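Local coordinates for protein acyl-CoA dehydrogenase (Mycobacterium thermoresistibile, PDB 3PFD) that binds reduced flavin adenine dinucleotide and probably catalyses the dehydrogenation of saturated acyl-CoA thioesters to 2,3-dehydroacyl-CoA, passing the electrons to an acceptor, at residues C[36-41]-C[91-96]; C[50-55]-C[98-103]; C[255-260]-C[313-318]; C[309-314]-C[327-332]. All coordinates share one frame; numbering follows the deposited sequence.

How the contacts relate
Contacts 1 and 2 both belong to the N-terminal helical domain, contacts 3 and 4 to the C-terminal helical domain, so the four fall into two clusters. The first pair lies about 9 Å apart between centres and shares helix 95-114, which, with the turn leading into it, packs against helix 24-47 and then helix 53-61; along the chain their segments alternate. Contacts 3 and 4 have centres only about 5 Å apart, share helix 292-321, and meet it with helices 256-280 and 326-352. Some 20 Å or more separates the centres of the two clusters. Contacts 1 and 2 close before 3 and 4 open; each pair joins three helices of its domain, and contacts 3 and 4 both reach the second subunit.

Contact 1 of 4, residues C[36-41]-C[91-96]; sequences KEIAPY and ARVDCS
Where the second half of helix 24-47 passes the turn leading into helix 95-114, the CA atoms of Ala39 and Val93 come within 5.3 Å, a close approach allowed by the small alanine. The contact is helix-to-turn packing in the N-terminal helical domain of the acyl-CoA dehydrogenase fold. Val93 touches helix 24-47 with its CB and both methyls: its CB meets Ala39 CB at 3.8 Å, and its CG2 reaches Ile38 CG2, also at 3.8 Å, the two side chains crossing at about a right angle. Ile38 holds CG2 anti to its own backbone N (CG1 has chi1 -60°), which turns that methyl to the second segment, where it touches Asp94 CB as well. It also touches Ala55 and Leu59 of helix 53-61, so a beta-branched aliphatic residue serves two neighbours at once.

Asp94 suits the position just before helix 95-114 because a short carboxylate can bend back to cap the helix: as N-cap residue it accepts a hydrogen bond from Ala97 N through OD1. Its chain leaves with CG anti to the backbone N (chi1 180°), and OD2 faces the other helix. There the helix is kinked at Pro40, which has no N-H, and Tyr41 N bonds three residues back to Ile38 O (3.2 Å). A water donates to both sides of the contact, reaching Ile38 O at 3.0 Å and Asp94 OD2 at 2.6 Å.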
loop_
_atom_site.group_PDB
_atom_site.type_symbol
_atom_site.label_atom_id
_atom_site.label_comp_id
_atom_site.label_asym_id
_atom_site.label_seq_id
_atom_site.Cartn_x
_atom_site.Cartn_y
_atom_site.Cartn_z
ATOM N N LYS C 36 -20.865 -8.720 27.766
ATOM C CA LYS C 36 -21.638 -8.452 28.972
ATOM C C LYS C 36 -20.760 -7.942 30.115
ATOM O O LYS C 36 -21.102 -6.955 30.754
ATOM C CB LYS C 36 -22.422 -9.703 29.423
ATOM C CG LYS C 36 -23.547 -10.148 28.479
ATOM C CD LYS C 36 -24.105 -11.529 28.907
ATOM C CE LYS C 36 -25.308 -11.978 28.066
ATOM N NZ LYS C 36 -25.637 -13.420 28.288
ATOM N N GLU C 37 -19.640 -8.620 30.359
ATOM C CA GLU C 37 -18.834 -8.405 31.573
ATOM C C GLU C 37 -17.556 -7.581 31.385
ATOM O O GLU C 37 -16.993 -7.076 32.365
ATOM C CB GLU C 37 -18.459 -9.746 32.218
ATOM C CG GLU C 37 -19.631 -10.680 32.537
ATOM C CD GLU C 37 -20.544 -10.185 33.668
ATOM O OE1 GLU C 37 -20.142 -9.284 34.455
ATOM O OE2 GLU C 37 -21.679 -10.717 33.767
ATOM N N ILE C 38 -17.086 -7.440 30.147
ATOM C CA ILE C 38 -15.817 -6.753 29.906
ATOM C C ILE C 38 -15.993 -5.410 29.160
ATOM O O ILE C 38 -15.424 -4.399 29.566
ATOM C CB ILE C 38 -14.834 -7.672 29.119
ATOM C CG1 ILE C 38 -14.541 -8.961 29.919
ATOM C CG2 ILE C 38 -13.524 -6.928 28.764
ATOM C CD1 ILE C 38 -13.695 -9.976 29.116
ATOM N N ALA C 39 -16.749 -5.424 28.062
ATOM C CA ALA C 39 -17.000 -4.230 27.247
ATOM C C ALA C 39 -17.472 -2.974 28.001
ATOM O O ALA C 39 -17.039 -1.874 27.634
ATOM C CB ALA C 39 -17.974 -4.538 26.044
ATOM N N PRO C 40 -18.374 -3.111 29.012
ATOM C CA PRO C 40 -18.816 -1.856 29.672
ATOM C C PRO C 40 -17.706 -1.059 30.385
ATOM O O PRO C 40 -17.850 0.150 30.566
ATOM C CB PRO C 40 -19.901 -2.327 30.671
ATOM C CG PRO C 40 -20.439 -3.635 30.067
ATOM C CD PRO C 40 -19.189 -4.273 29.438
ATOM N N TYR C 41 -16.605 -1.722 30.749
ATOM C CA TYR C 41 -15.504 -1.076 31.489
ATOM C C TYR C 41 -14.299 -0.668 30.636
ATOM O O TYR C 41 -13.441 0.088 31.084
ATOM C CB TYR C 41 -15.068 -1.964 32.665
ATOM C CG TYR C 41 -16.263 -2.441 33.455
ATOM C CD1 TYR C 41 -16.860 -1.613 34.405
ATOM C CD2 TYR C 41 -16.835 -3.694 33.208
ATOM C CE1 TYR C 41 -17.985 -2.027 35.126
ATOM C CE2 TYR C 41 -17.971 -4.122 33.911
ATOM C CZ TYR C 41 -18.537 -3.285 34.874
ATOM O OH TYR C 41 -19.652 -3.699 35.586
ATOM N N ALA C 91 -10.081 -9.310 22.951
ATOM C CA ALA C 91 -9.420 -8.127 22.358
ATOM C C ALA C 91 -10.367 -7.266 21.517
ATOM O O ALA C 91 -10.180 -6.031 21.381
ATOM C CB ALA C 91 -8.223 -8.558 21.517
ATOM N N ARG C 92 -11.363 -7.939 20.944
ATOM C CA ARG C 92 -12.458 -7.310 20.210
ATOM C C ARG C 92 -13.142 -6.228 21.034
ATOM O O ARG C 92 -13.677 -5.268 20.447
ATOM C CB ARG C 92 -13.496 -8.379 19.811
ATOM C CG ARG C 92 -14.573 -7.949 18.820
ATOM C CD ARG C 92 -15.370 -9.152 18.302
ATOM N NE ARG C 92 -16.613 -8.689 17.700
ATOM C CZ ARG C 92 -17.744 -8.442 18.375
ATOM N NH1 ARG C 92 -17.840 -8.692 19.690
ATOM N NH2 ARG C 92 -18.809 -7.971 17.719
ATOM N N VAL C 93 -13.184 -6.386 22.360
ATOM C CA VAL C 93 -13.838 -5.360 23.203
ATOM C C VAL C 93 -12.875 -4.596 24.127
ATOM O O VAL C 93 -13.158 -3.443 24.527
ATOM C CB VAL C 93 -15.065 -5.900 24.003
ATOM C CG1 VAL C 93 -16.162 -6.498 23.057
ATOM C CG2 VAL C 93 -14.649 -6.916 25.083
ATOM N N ASP C 94 -11.736 -5.216 24.454
ATOM C CA ASP C 94 -10.793 -4.556 25.345
ATOM C C ASP C 94 -9.437 -5.221 25.273
ATOM O O ASP C 94 -9.247 -6.336 25.762
ATOM C CB ASP C 94 -11.335 -4.598 26.772
ATOM C CG ASP C 94 -10.430 -3.953 27.764
ATOM O OD1 ASP C 94 -9.189 -3.951 27.564
ATOM O OD2 ASP C 94 -10.966 -3.491 28.787
ATOM N N CYS C 95 -8.494 -4.532 24.650
ATOM C CA CYS C 95 -7.196 -5.138 24.379
ATOM C C CYS C 95 -6.403 -5.288 25.672
ATOM O O CYS C 95 -5.762 -6.324 25.873
ATOM C CB CYS C 95 -6.436 -4.339 23.331
ATOM S SG CYS C 95 -4.918 -5.092 22.704
ATOM N N SER C 96 -6.478 -4.311 26.581
ATOM C CA SER C 96 -5.790 -4.506 27.879
ATOM C C SER C 96 -6.245 -5.788 28.574
ATOM O O SER C 96 -5.434 -6.536 29.103
ATOM C CB SER C 96 -5.929 -3.305 28.803
ATOM O OG SER C 96 -5.382 -2.137 28.206
HETATM O O HOH W 1 -12.693 -4.040 30.672
#

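Contact 2 of 4, residues C[50-55]-C[98-103]; sequences RFPEEA and SLIPAV
The carbonyl oxygen of Phe51, whose ring leans on Ile100 across the contact, is gripped by two donors from opposite faces of its plane. Glu53 N binds Phe51 O at 2.8 Å and thereby closes an inverse gamma turn centred on Pro52, a residue whose ring already fixes the phi such a turn needs. Arg50 NH2 reaches the same oxygen at 3.2 Å; Phe51 O lies in the guanidinium plane, though the donor is tilted from the carbonyl plane. The guanidinium also meets the Glu54 carboxylate end-on with two nitrogens: Arg50 NH2 to Glu54 OE1 is short, 2.5 Å, nearly straight at 171°, and uses the syn lone pair, whereas the bond from NH1 to OE2 is more bent. The salt bridge probably stiffens the turn; Glu44 gives Arg50 a second acidic partner.

Between the segments the side chains meet by apolar packing, and Ile100 carries the second side. Its CD1 lies against Pro52 and Ala55, 4.3 Å from Pro52 CG and 4.4 Å from Ala55 CB, and also against the Pro52 carbonyl oxygen. An extended chain (chi2 159°) lets this methyl bridge the distance, for the nearest CA atoms, of Ala55 and Ile100, are 8.7 Å apart. Lower on the chain, Ile100 CG1 lies 4.2 Å from Phe51 CZ, meeting the ring obliquely, while Pro52 CD lies over one face, near the rim. Leu56 and Leu59 of helix 53-61 also touch Ile100. The arrangement is an inverse gamma turn leading into a helix start, with proline at the N-cap position, packed on helix 95-114 of the N-terminal helical domain of an acyl-CoA dehydrogenase.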
loop_
_atom_site.group_PDB
_atom_site.type_symbol
_atom_site.label_atom_id
_atom_site.label_comp_id
_atom_site.label_asym_id
_atom_site.label_seq_id
_atom_site.Cartn_x
_atom_site.Cartn_y
_atom_site.Cartn_z
ATOM N N ARG C 50 -6.167 2.168 34.108
ATOM C CA ARG C 50 -6.281 1.379 35.325
ATOM C C ARG C 50 -6.526 -0.076 34.959
ATOM O O ARG C 50 -7.168 -0.353 33.935
ATOM C CB ARG C 50 -7.401 1.937 36.238
ATOM C CG ARG C 50 -8.829 1.930 35.674
ATOM C CD ARG C 50 -9.667 0.819 36.276
ATOM N NE ARG C 50 -11.111 0.999 36.099
ATOM C CZ ARG C 50 -11.979 -0.016 36.028
ATOM N NH1 ARG C 50 -13.279 0.217 35.861
ATOM N NH2 ARG C 50 -11.556 -1.269 36.117
ATOM N N PHE C 51 -6.019 -0.989 35.792
ATOM C CA PHE C 51 -6.174 -2.414 35.526
ATOM C C PHE C 51 -7.629 -2.829 35.231
ATOM O O PHE C 51 -8.537 -2.429 35.952
ATOM C CB PHE C 51 -5.642 -3.249 36.689
ATOM C CG PHE C 51 -5.527 -4.713 36.358
ATOM C CD1 PHE C 51 -6.466 -5.619 36.820
ATOM C CD2 PHE C 51 -4.506 -5.174 35.520
ATOM C CE1 PHE C 51 -6.376 -6.967 36.478
ATOM C CE2 PHE C 51 -4.395 -6.527 35.193
ATOM C CZ PHE C 51 -5.329 -7.417 35.664
ATOM N N PRO C 52 -7.851 -3.657 34.178
ATOM C CA PRO C 52 -9.219 -4.173 33.963
ATOM C C PRO C 52 -9.654 -5.236 35.002
ATOM O O PRO C 52 -9.770 -6.426 34.656
ATOM C CB PRO C 52 -9.169 -4.758 32.543
ATOM C CG PRO C 52 -7.704 -5.133 32.321
ATOM C CD PRO C 52 -6.882 -4.161 33.183
ATOM N N GLU C 53 -9.913 -4.803 36.245
ATOM C CA GLU C 53 -10.277 -5.713 37.357
ATOM C C GLU C 53 -11.553 -6.480 37.128
ATOM O O GLU C 53 -11.652 -7.647 37.482
ATOM C CB GLU C 53 -10.423 -4.960 38.692
ATOM C CG GLU C 53 -9.325 -5.220 39.714
ATOM C CD GLU C 53 -9.134 -6.694 40.080
ATOM O OE1 GLU C 53 -10.066 -7.342 40.611
ATOM O OE2 GLU C 53 -8.018 -7.199 39.865
ATOM N N GLU C 54 -12.551 -5.795 36.583
ATOM C CA GLU C 54 -13.824 -6.436 36.246
ATOM C C GLU C 54 -13.665 -7.562 35.212
ATOM O O GLU C 54 -14.225 -8.655 35.385
ATOM C CB GLU C 54 -14.817 -5.401 35.736
ATOM C CG GLU C 54 -15.098 -4.272 36.697
ATOM C CD GLU C 54 -14.209 -3.057 36.481
ATOM O OE1 GLU C 54 -13.197 -3.133 35.749
ATOM O OE2 GLU C 54 -14.509 -2.008 37.077
ATOM N N ALA C 55 -12.888 -7.312 34.153
ATOM C CA ALA C 55 -12.535 -8.390 33.246
ATOM C C ALA C 55 -11.836 -9.573 33.967
ATOM O O ALA C 55 -12.191 -10.704 33.726
ATOM C CB ALA C 55 -11.693 -7.887 32.082
ATOM N N SER C 98 -7.523 -8.474 27.150
ATOM C CA SER C 98 -7.036 -9.627 26.381
ATOM C C SER C 98 -5.635 -10.078 26.815
ATOM O O SER C 98 -5.265 -11.242 26.650
ATOM C CB SER C 98 -7.075 -9.365 24.846
ATOM O OG SER C 98 -5.988 -8.536 24.434
ATOM N N LEU C 99 -4.873 -9.158 27.402
ATOM C CA LEU C 99 -3.519 -9.480 27.846
ATOM C C LEU C 99 -3.493 -10.349 29.117
ATOM O O LEU C 99 -2.441 -10.877 29.488
ATOM C CB LEU C 99 -2.700 -8.191 28.015
ATOM C CG LEU C 99 -2.268 -7.516 26.699
ATOM C CD1 LEU C 99 -1.815 -6.076 26.936
ATOM C CD2 LEU C 99 -1.142 -8.306 26.056
ATOM N N ILE C 100 -4.635 -10.500 29.783
ATOM C CA ILE C 100 -4.726 -11.437 30.926
ATOM C C ILE C 100 -4.530 -12.866 30.402
ATOM O O ILE C 100 -3.537 -13.541 30.774
ATOM C CB ILE C 100 -6.072 -11.270 31.705
ATOM C CG1 ILE C 100 -6.173 -9.863 32.317
ATOM C CG2 ILE C 100 -6.268 -12.387 32.760
ATOM C CD1 ILE C 100 -7.619 -9.457 32.632
ATOM N N PRO C 101 -5.425 -13.333 29.499
ATOM C CA PRO C 101 -5.112 -14.668 28.968
ATOM C C PRO C 101 -3.857 -14.721 28.094
ATOM O O PRO C 101 -3.179 -15.744 28.095
ATOM C CB PRO C 101 -6.362 -15.034 28.158
ATOM C CG PRO C 101 -6.969 -13.677 27.751
ATOM C CD PRO C 101 -6.718 -12.826 29.000
ATOM N N ALA C 102 -3.537 -13.646 27.363
ATOM C CA ALA C 102 -2.399 -13.689 26.415
ATOM C C ALA C 102 -1.085 -13.758 27.172
ATOM O O ALA C 102 -0.174 -14.497 26.775
ATOM C CB ALA C 102 -2.399 -12.483 25.466
ATOM N N VAL C 103 -0.987 -12.977 28.251
ATOM C CA VAL C 103 0.236 -12.999 29.094
ATOM C C VAL C 103 0.265 -14.143 30.095
ATOM O O VAL C 103 1.357 -14.646 30.433
ATOM C CB VAL C 103 0.618 -11.593 29.652
ATOM C CG1 VAL C 103 1.884 -11.642 30.540
ATOM C CG2 VAL C 103 0.853 -10.658 28.466
#

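Contact 3 of 4, residues C[255-260]-C[313-318]; sequences TRPTIG and YSAAAR
Apolar packing makes the whole of the contact between Pro257 and the alanines of helix 292-321. The compact, puckered pyrrolidine ring of Pro257 lies against the small side chains: Pro257 CG meets Ala315 CB at 3.9 Å, and Pro257 CB is 4.2 Å from Ala316 N and 4.4 Å from Ala316 CB. Because alanine adds just one methyl, the backbones come close, with 6.0 Å between the CA atoms of Pro257 and Ala316. Ala315 is also touched by Ile329 and Ser333 of helix 326-352, so its methyl sits where three helices of the C-terminal helical domain converge.

Hydrogen bonds at the start of helix 256-280 shape its first turn. Proline fits there, where there is no preceding helical turn to accept a backbone N-H, so its lack of one costs nothing. Thr255, at the N-cap position, offers its carbonyl oxygen to two donors of the same residue: Thr258 N at 2.8 Å and Thr258 OG1 at 2.6 Å, the hydroxyl lying in the carbonyl plane on a lone pair. The Thr255 hydroxyl itself is hydrogen-bonded to Glu377 instead of capping the helix.

The chemistry implies a joint whose fit depends on shape: short side chains and a rigid ring permit close helix approach, while beside it Thr255 O is held by Thr258 and the Thr255 hydroxyl by Glu377.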
loop_
_atom_site.group_PDB
_atom_site.type_symbol
_atom_site.label_atom_id
_atom_site.label_comp_id
_atom_site.label_asym_id
_atom_site.label_seq_id
_atom_site.Cartn_x
_atom_site.Cartn_y
_atom_site.Cartn_z
ATOM N N THR C 255 3.637 -18.557 20.986
ATOM C CA THR C 255 2.816 -17.451 21.503
ATOM C C THR C 255 2.574 -16.334 20.484
ATOM O O THR C 255 1.566 -15.627 20.561
ATOM C CB THR C 255 3.364 -16.840 22.824
ATOM O OG1 THR C 255 4.631 -16.230 22.581
ATOM C CG2 THR C 255 3.495 -17.910 23.945
ATOM N N ARG C 256 3.478 -16.191 19.519
ATOM C CA ARG C 256 3.294 -15.193 18.465
ATOM C C ARG C 256 1.902 -15.196 17.820
ATOM O O ARG C 256 1.340 -14.131 17.601
ATOM C CB ARG C 256 4.390 -15.293 17.411
ATOM C CG ARG C 256 5.547 -14.394 17.751
ATOM C CD ARG C 256 6.804 -14.708 16.962
ATOM N NE ARG C 256 7.877 -13.814 17.393
ATOM C CZ ARG C 256 9.174 -14.111 17.345
ATOM N NH1 ARG C 256 9.570 -15.309 16.886
ATOM N NH2 ARG C 256 10.065 -13.210 17.773
ATOM N N PRO C 257 1.336 -16.389 17.541
ATOM C CA PRO C 257 -0.009 -16.399 16.938
ATOM C C PRO C 257 -1.081 -15.785 17.831
ATOM O O PRO C 257 -2.085 -15.279 17.311
ATOM C CB PRO C 257 -0.286 -17.894 16.686
ATOM C CG PRO C 257 1.098 -18.543 16.615
ATOM C CD PRO C 257 1.927 -17.747 17.624
ATOM N N THR C 258 -0.887 -15.830 19.162
ATOM C CA THR C 258 -1.881 -15.274 20.098
ATOM C C THR C 258 -1.916 -13.745 20.010
ATOM O O THR C 258 -2.962 -13.139 20.138
ATOM C CB THR C 258 -1.681 -15.757 21.562
ATOM O OG1 THR C 258 -0.513 -15.157 22.118
ATOM C CG2 THR C 258 -1.560 -17.297 21.629
ATOM N N ILE C 259 -0.772 -13.126 19.730
ATOM C CA ILE C 259 -0.757 -11.694 19.448
ATOM C C ILE C 259 -1.362 -11.410 18.066
ATOM O O ILE C 259 -2.049 -10.418 17.875
ATOM C CB ILE C 259 0.647 -11.083 19.611
ATOM C CG1 ILE C 259 1.124 -11.233 21.077
ATOM C CG2 ILE C 259 0.659 -9.606 19.176
ATOM C CD1 ILE C 259 0.155 -10.710 22.145
ATOM N N GLY C 260 -1.152 -12.303 17.118
ATOM C CA GLY C 260 -1.937 -12.258 15.878
ATOM C C GLY C 260 -3.427 -12.279 16.176
ATOM O O GLY C 260 -4.206 -11.465 15.626
ATOM N N TYR C 313 -5.034 -19.050 12.988
ATOM C CA TYR C 313 -5.479 -20.371 13.442
ATOM C C TYR C 313 -4.568 -21.502 12.911
ATOM O O TYR C 313 -4.281 -22.460 13.609
ATOM C CB TYR C 313 -6.956 -20.656 13.126
ATOM C CG TYR C 313 -7.949 -19.683 13.721
ATOM C CD1 TYR C 313 -7.594 -18.837 14.790
ATOM C CD2 TYR C 313 -9.267 -19.634 13.247
ATOM C CE1 TYR C 313 -8.513 -17.926 15.324
ATOM C CE2 TYR C 313 -10.186 -18.744 13.784
ATOM C CZ TYR C 313 -9.806 -17.895 14.821
ATOM O OH TYR C 313 -10.729 -17.001 15.348
ATOM N N SER C 314 -4.127 -21.354 11.664
ATOM C CA SER C 314 -3.219 -22.283 11.040
ATOM C C SER C 314 -1.865 -22.373 11.783
ATOM O O SER C 314 -1.379 -23.465 12.110
ATOM C CB SER C 314 -3.017 -21.860 9.588
ATOM O OG SER C 314 -2.415 -22.912 8.883
ATOM N N ALA C 315 -1.277 -21.226 12.053
ATOM C CA ALA C 315 -0.045 -21.160 12.802
ATOM C C ALA C 315 -0.196 -21.800 14.194
ATOM O O ALA C 315 0.694 -22.530 14.642
ATOM C CB ALA C 315 0.400 -19.707 12.933
ATOM N N ALA C 316 -1.319 -21.522 14.857
ATOM C CA ALA C 316 -1.627 -22.120 16.166
ATOM C C ALA C 316 -1.768 -23.643 16.080
ATOM O O ALA C 316 -1.150 -24.354 16.871
ATOM C CB ALA C 316 -2.883 -21.504 16.777
ATOM N N ALA C 317 -2.547 -24.135 15.111
ATOM C CA ALA C 317 -2.694 -25.582 14.889
ATOM C C ALA C 317 -1.332 -26.257 14.692
ATOM O O ALA C 317 -1.037 -27.263 15.349
ATOM C CB ALA C 317 -3.616 -25.879 13.712
ATOM N N ARG C 318 -0.503 -25.673 13.826
ATOM C CA ARG C 318 0.837 -26.194 13.549
ATOM C C ARG C 318 1.782 -26.144 14.779
ATOM O O ARG C 318 2.556 -27.086 15.012
ATOM C CB ARG C 318 1.443 -25.523 12.303
ATOM C CG ARG C 318 0.665 -25.856 10.990
ATOM C CD ARG C 318 1.112 -25.045 9.777
ATOM N NE ARG C 318 2.535 -25.255 9.520
ATOM C CZ ARG C 318 3.267 -24.553 8.660
ATOM N NH1 ARG C 318 2.715 -23.583 7.938
ATOM N NH2 ARG C 318 4.554 -24.841 8.515
#

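Contact 4 of 4, residues C[309-314]-C[327-332]; sequences RLMVYS and GFISAA
On helix 292-321 of the C-terminal helical domain, which sets Met311 against Ile329, two flat groups are turned from the contact and hold that helix on its other side: Arg309 O stands 3.5 Å above one face of the Tyr313 ring, nearer its margin than its centre, and the Tyr313 hydroxyl lies at the edge of the Arg309 guanidinium, in plane. Glu88 serves both, as a hydrogen-bond partner of the Tyr313 hydroxyl and a salt-bridge partner of Arg309, linking helix 292-321 to helix 80-91.

The contact itself joins two consecutive helices of this domain, 292-321 and 326-352. Their nearest CA atoms, Met311 and Ile329, are 7.9 Å apart, and the long methionine and the extended branch of isoleucine span the distance. The two side chains run antiparallel alongside one another, so that Met311 CG meets Ile329 CD1 at 3.9 Å and Met311 SD lies 4.2 Å from the same methyl. Ile329 sends CG1 anti to its backbone N (chi1 -173°), directing its long branch at the methionine. Around this pair, Phe336 and Ser333 touch Met311, while Glu306 of the second subunit packs on Ile329, so the helix pair also contributes to the subunit interface.

Methionine suits the spot because its unbranched thioether can bend at the end to follow a neighbouring helix surface. The turn at chi3 (74°) carries its terminal methyl onto Ala332, where Met311 CE lies 4.0 Å from Ala332 CB and 3.6 Å from Ala332 O.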
loop_
_atom_site.group_PDB
_atom_site.type_symbol
_atom_site.label_atom_id
_atom_site.label_comp_id
_atom_site.label_asym_id
_atom_site.label_seq_id
_atom_site.Cartn_x
_atom_site.Cartn_y
_atom_site.Cartn_z
ATOM N N ARG C 309 -7.073 -13.907 10.201
ATOM C CA ARG C 309 -7.668 -14.869 11.153
ATOM C C ARG C 309 -7.270 -16.325 10.810
ATOM O O ARG C 309 -6.764 -17.065 11.668
ATOM C CB ARG C 309 -9.203 -14.701 11.236
ATOM C CG ARG C 309 -9.892 -15.714 12.156
ATOM C CD ARG C 309 -11.428 -15.598 12.185
ATOM N NE ARG C 309 -11.862 -14.412 12.925
ATOM C CZ ARG C 309 -12.372 -13.305 12.377
ATOM N NH1 ARG C 309 -12.531 -13.213 11.056
ATOM N NH2 ARG C 309 -12.726 -12.283 13.159
ATOM N N LEU C 310 -7.498 -16.723 9.562
ATOM C CA LEU C 310 -7.157 -18.062 9.126
ATOM C C LEU C 310 -5.665 -18.405 9.275
ATOM O O LEU C 310 -5.311 -19.539 9.641
ATOM C CB LEU C 310 -7.600 -18.262 7.681
ATOM C CG LEU C 310 -9.116 -18.135 7.555
ATOM C CD1 LEU C 310 -9.493 -17.941 6.080
ATOM C CD2 LEU C 310 -9.784 -19.395 8.166
ATOM N N MET C 311 -4.798 -17.432 8.990
ATOM C CA MET C 311 -3.372 -17.665 9.136
ATOM C C MET C 311 -2.951 -17.758 10.622
ATOM O O MET C 311 -2.085 -18.553 10.977
ATOM C CB MET C 311 -2.548 -16.632 8.377
ATOM C CG MET C 311 -1.064 -17.004 8.382
ATOM S SD MET C 311 -0.137 -16.404 6.978
ATOM C CE MET C 311 0.015 -14.674 7.352
ATOM N N VAL C 312 -3.560 -16.949 11.482
ATOM C CA VAL C 312 -3.425 -17.163 12.933
ATOM C C VAL C 312 -3.847 -18.592 13.392
ATOM O O VAL C 312 -3.073 -19.293 14.090
ATOM C CB VAL C 312 -4.184 -16.061 13.749
ATOM C CG1 VAL C 312 -4.319 -16.460 15.244
ATOM C CG2 VAL C 312 -3.477 -14.719 13.590
ATOM N N TYR C 313 -5.034 -19.050 12.988
ATOM C CA TYR C 313 -5.479 -20.371 13.442
ATOM C C TYR C 313 -4.568 -21.502 12.911
ATOM O O TYR C 313 -4.281 -22.460 13.609
ATOM C CB TYR C 313 -6.956 -20.656 13.126
ATOM C CG TYR C 313 -7.949 -19.683 13.721
ATOM C CD1 TYR C 313 -7.594 -18.837 14.790
ATOM C CD2 TYR C 313 -9.267 -19.634 13.247
ATOM C CE1 TYR C 313 -8.513 -17.926 15.324
ATOM C CE2 TYR C 313 -10.186 -18.744 13.784
ATOM C CZ TYR C 313 -9.806 -17.895 14.821
ATOM O OH TYR C 313 -10.729 -17.001 15.348
ATOM N N SER C 314 -4.127 -21.354 11.664
ATOM C CA SER C 314 -3.219 -22.283 11.040
ATOM C C SER C 314 -1.865 -22.373 11.783
ATOM O O SER C 314 -1.379 -23.465 12.110
ATOM C CB SER C 314 -3.017 -21.860 9.588
ATOM O OG SER C 314 -2.415 -22.912 8.883
ATOM N N GLY C 327 8.575 -21.530 12.854
ATOM C CA GLY C 327 9.225 -20.218 12.823
ATOM C C GLY C 327 8.577 -19.297 11.790
ATOM O O GLY C 327 8.035 -18.235 12.145
ATOM N N PHE C 328 8.610 -19.711 10.523
ATOM C CA PHE C 328 8.054 -18.886 9.448
ATOM C C PHE C 328 6.590 -18.542 9.683
ATOM O O PHE C 328 6.218 -17.375 9.663
ATOM C CB PHE C 328 8.188 -19.514 8.053
ATOM C CG PHE C 328 7.463 -18.721 7.012
ATOM C CD1 PHE C 328 6.125 -19.014 6.702
ATOM C CD2 PHE C 328 8.079 -17.616 6.409
ATOM C CE1 PHE C 328 5.427 -18.238 5.766
ATOM C CE2 PHE C 328 7.412 -16.827 5.491
ATOM C CZ PHE C 328 6.063 -17.118 5.174
ATOM N N ILE C 329 5.756 -19.562 9.892
ATOM C CA ILE C 329 4.318 -19.331 9.972
ATOM C C ILE C 329 3.907 -18.541 11.221
ATOM O O ILE C 329 2.994 -17.716 11.166
ATOM C CB ILE C 329 3.496 -20.649 9.829
ATOM C CG1 ILE C 329 1.990 -20.350 9.739
ATOM C CG2 ILE C 329 3.762 -21.606 10.997
ATOM C CD1 ILE C 329 1.496 -20.004 8.338
ATOM N N SER C 330 4.560 -18.777 12.351
ATOM C CA SER C 330 4.176 -18.034 13.557
ATOM C C SER C 330 4.532 -16.527 13.445
ATOM O O SER C 330 3.703 -15.681 13.790
ATOM C CB SER C 330 4.680 -18.693 14.844
ATOM O OG SER C 330 6.037 -18.422 15.060
ATOM N N ALA C 331 5.720 -16.227 12.895
ATOM C CA ALA C 331 6.161 -14.845 12.592
ATOM C C ALA C 331 5.234 -14.201 11.560
ATOM O O ALA C 331 4.825 -13.054 11.727
ATOM C CB ALA C 331 7.599 -14.827 12.083
ATOM N N ALA C 332 4.925 -14.941 10.491
ATOM C CA ALA C 332 3.989 -14.481 9.452
ATOM C C ALA C 332 2.637 -14.088 10.027
ATOM O O ALA C 332 2.130 -13.012 9.732
ATOM C CB ALA C 332 3.794 -15.567 8.330
#